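Local coordinates for flagellar biosynthesis protein FlaG (Helicobacter pylori, PDB 6JSX), which belongs to the FlaG family and probably takes part in building the bacterial flagellum, at residues I25-N30 / L36-K41. Numbering follows the deposited sequence.
Sequences INFSYN and LVVSVK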
loop_
_atom_site.group_PDB
_atom_site.type_symbol
_atom_site.label_atom_id
_atom_site.label_comp_id
_atom_site.label_asym_id
_atom_site.label_seq_id
_atom_site.Cartn_x
_atom_site.Cartn_y
_atom_site.Cartn_z
ATOM N N ILE A 25 5.980 5.909 -4.933
ATOM C CA ILE A 25 5.689 5.425 -3.585
ATOM C C ILE A 25 6.810 4.510 -3.158
ATOM O O ILE A 25 7.147 3.576 -3.874
ATOM C CB ILE A 25 4.368 4.640 -3.514
ATOM C CG1 ILE A 25 3.217 5.474 -4.104
ATOM C CG2 ILE A 25 4.096 4.212 -2.080
ATOM C CD1 ILE A 25 1.823 5.000 -3.765
ATOM N N ASN A 26 7.401 4.780 -1.999
ATOM C CA ASN A 26 8.546 3.993 -1.545
ATOM C C ASN A 26 8.333 3.209 -0.249
ATOM O O ASN A 26 7.706 3.682 0.692
ATOM C CB ASN A 26 9.796 4.867 -1.424
ATOM C CG ASN A 26 11.050 4.047 -1.199
ATOM O OD1 ASN A 26 11.582 3.998 -0.087
ATOM N ND2 ASN A 26 11.518 3.372 -2.253
ATOM N N PHE A 27 8.879 2.003 -0.204
ATOM C CA PHE A 27 8.777 1.173 0.983
ATOM C C PHE A 27 10.169 0.840 1.455
ATOM O O PHE A 27 11.102 0.771 0.656
ATOM C CB PHE A 27 8.002 -0.114 0.674
ATOM C CG PHE A 27 6.560 0.130 0.304
ATOM C CD1 PHE A 27 6.204 0.406 -1.020
ATOM C CD2 PHE A 27 5.560 0.111 1.282
ATOM C CE1 PHE A 27 4.875 0.652 -1.370
ATOM C CE2 PHE A 27 4.222 0.354 0.939
ATOM C CZ PHE A 27 3.881 0.625 -0.396
ATOM N N SER A 28 10.311 0.656 2.761
ATOM C CA SER A 28 11.562 0.166 3.330
ATOM C C SER A 28 11.338 -0.278 4.757
ATOM O O SER A 28 10.386 0.159 5.403
ATOM C CB SER A 28 12.616 1.254 3.325
ATOM O OG SER A 28 12.104 2.358 4.013
ATOM N N TYR A 29 12.217 -1.146 5.244
ATOM C CA TYR A 29 12.230 -1.449 6.660
ATOM C C TYR A 29 13.183 -0.505 7.376
ATOM O O TYR A 29 14.365 -0.432 7.033
ATOM C CB TYR A 29 12.659 -2.889 6.918
ATOM C CG TYR A 29 12.618 -3.279 8.387
ATOM C CD1 TYR A 29 11.407 -3.557 9.012
ATOM C CD2 TYR A 29 13.782 -3.369 9.147
ATOM C CE1 TYR A 29 11.348 -3.909 10.344
ATOM C CE2 TYR A 29 13.735 -3.738 10.483
ATOM C CZ TYR A 29 12.512 -4.011 11.078
ATOM O OH TYR A 29 12.445 -4.380 12.414
ATOM N N ASN A 30 12.677 0.230 8.360
ATOM C CA ASN A 30 13.563 0.968 9.247
ATOM C C ASN A 30 13.929 0.115 10.467
ATOM O O ASN A 30 13.048 -0.338 11.212
ATOM C CB ASN A 30 12.923 2.287 9.675
ATOM C CG ASN A 30 13.917 3.245 10.286
ATOM O OD1 ASN A 30 14.735 2.855 11.123
ATOM N ND2 ASN A 30 13.860 4.509 9.866
ATOM N N LEU A 36 7.632 -0.739 9.204
ATOM C CA LEU A 36 7.611 -0.523 7.777
ATOM C C LEU A 36 7.403 0.985 7.528
ATOM O O LEU A 36 6.564 1.634 8.168
ATOM C CB LEU A 36 6.490 -1.351 7.136
ATOM C CG LEU A 36 6.519 -1.989 5.725
ATOM C CD1 LEU A 36 5.237 -1.631 5.014
ATOM C CD2 LEU A 36 7.726 -1.656 4.842
ATOM N N VAL A 37 8.183 1.551 6.613
ATOM C CA VAL A 37 7.987 2.948 6.259
ATOM C C VAL A 37 7.639 3.164 4.781
ATOM O O VAL A 37 8.391 2.797 3.877
ATOM C CB VAL A 37 9.172 3.835 6.696
ATOM C CG1 VAL A 37 9.054 5.233 6.061
ATOM C CG2 VAL A 37 9.264 3.886 8.260
ATOM N N VAL A 38 6.461 3.732 4.560
ATOM C CA VAL A 38 6.014 4.116 3.234
ATOM C C VAL A 38 6.220 5.621 3.075
ATOM O O VAL A 38 5.893 6.401 3.973
ATOM C CB VAL A 38 4.535 3.718 2.990
ATOM C CG1 VAL A 38 3.758 3.770 4.271
ATOM C CG2 VAL A 38 3.887 4.617 1.940
ATOM N N SER A 39 6.796 6.034 1.951
ATOM C CA SER A 39 7.066 7.450 1.778
ATOM C C SER A 39 6.845 7.935 0.356
ATOM O O SER A 39 7.238 7.285 -0.614
ATOM C CB SER A 39 8.474 7.812 2.264
ATOM O OG SER A 39 9.461 7.272 1.405
ATOM N N VAL A 40 6.210 9.101 0.270
ATOM C CA VAL A 40 5.928 9.788 -0.980
ATOM C C VAL A 40 6.425 11.232 -0.853
ATOM O O VAL A 40 6.479 11.770 0.248
ATOM C CB VAL A 40 4.409 9.761 -1.274
ATOM C CG1 VAL A 40 3.934 8.335 -1.447
ATOM C CG2 VAL A 40 3.641 10.388 -0.143
ATOM N N LYS A 41 6.815 11.858 -1.958
ATOM C CA LYS A 41 7.197 13.274 -1.906
ATOM C C LYS A 41 5.994 14.155 -2.224
ATOM O O LYS A 41 5.213 13.845 -3.129
ATOM C CB LYS A 41 8.376 13.583 -2.842
ATOM C CG LYS A 41 9.705 12.954 -2.399
ATOM C CD LYS A 41 10.891 13.505 -3.191
ATOM C CE LYS A 41 12.231 13.082 -2.586
ATOM N NZ LYS A 41 12.461 11.610 -2.681
HETATM O O HOH W 1 10.118 4.562 2.756
#
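Phe27 and Val38 show how an antiparallel pair of strands sorts its side chains: the two stand side by side and point the same way, with CE2 of Phe27 4.0 Å from CB of Val38. Because Phe27 holds CG anti to its own carbonyl carbon (chi1 -65°), the ring also brings CD2 to 4.1 Å from Leu36 CD1, which meets the ring at its edge, near its plane. Further along, Ile25 divides its branches, CG2 lying against Val38 CG2 and CG1 against Val40 CG1, 4.0 Å in each case. The two strands form a beta hairpin in a three-stranded antiparallel sheet, 35-41 being the middle strand; helix 4-21 packs on Phe27 and Leu36, while the second subunit packs against Ile25, Val38 and Val40. The other face, that of Asn26, Ser28, Val37 and Ser39, is more polar. A water there bonds to Asn26 OD1, Ser28 OG and Ser39 OG, and the water O lies 2.7 Å from Val37 O, to which it donates; Asn26 reaches it with CG anti to the backbone N (chi1 -170°). Asn26 and Ser39 exchange two backbone hydrogen bonds, and Val37 N gives a nearly straight one (174°) to Ser28 O at 2.9 Å.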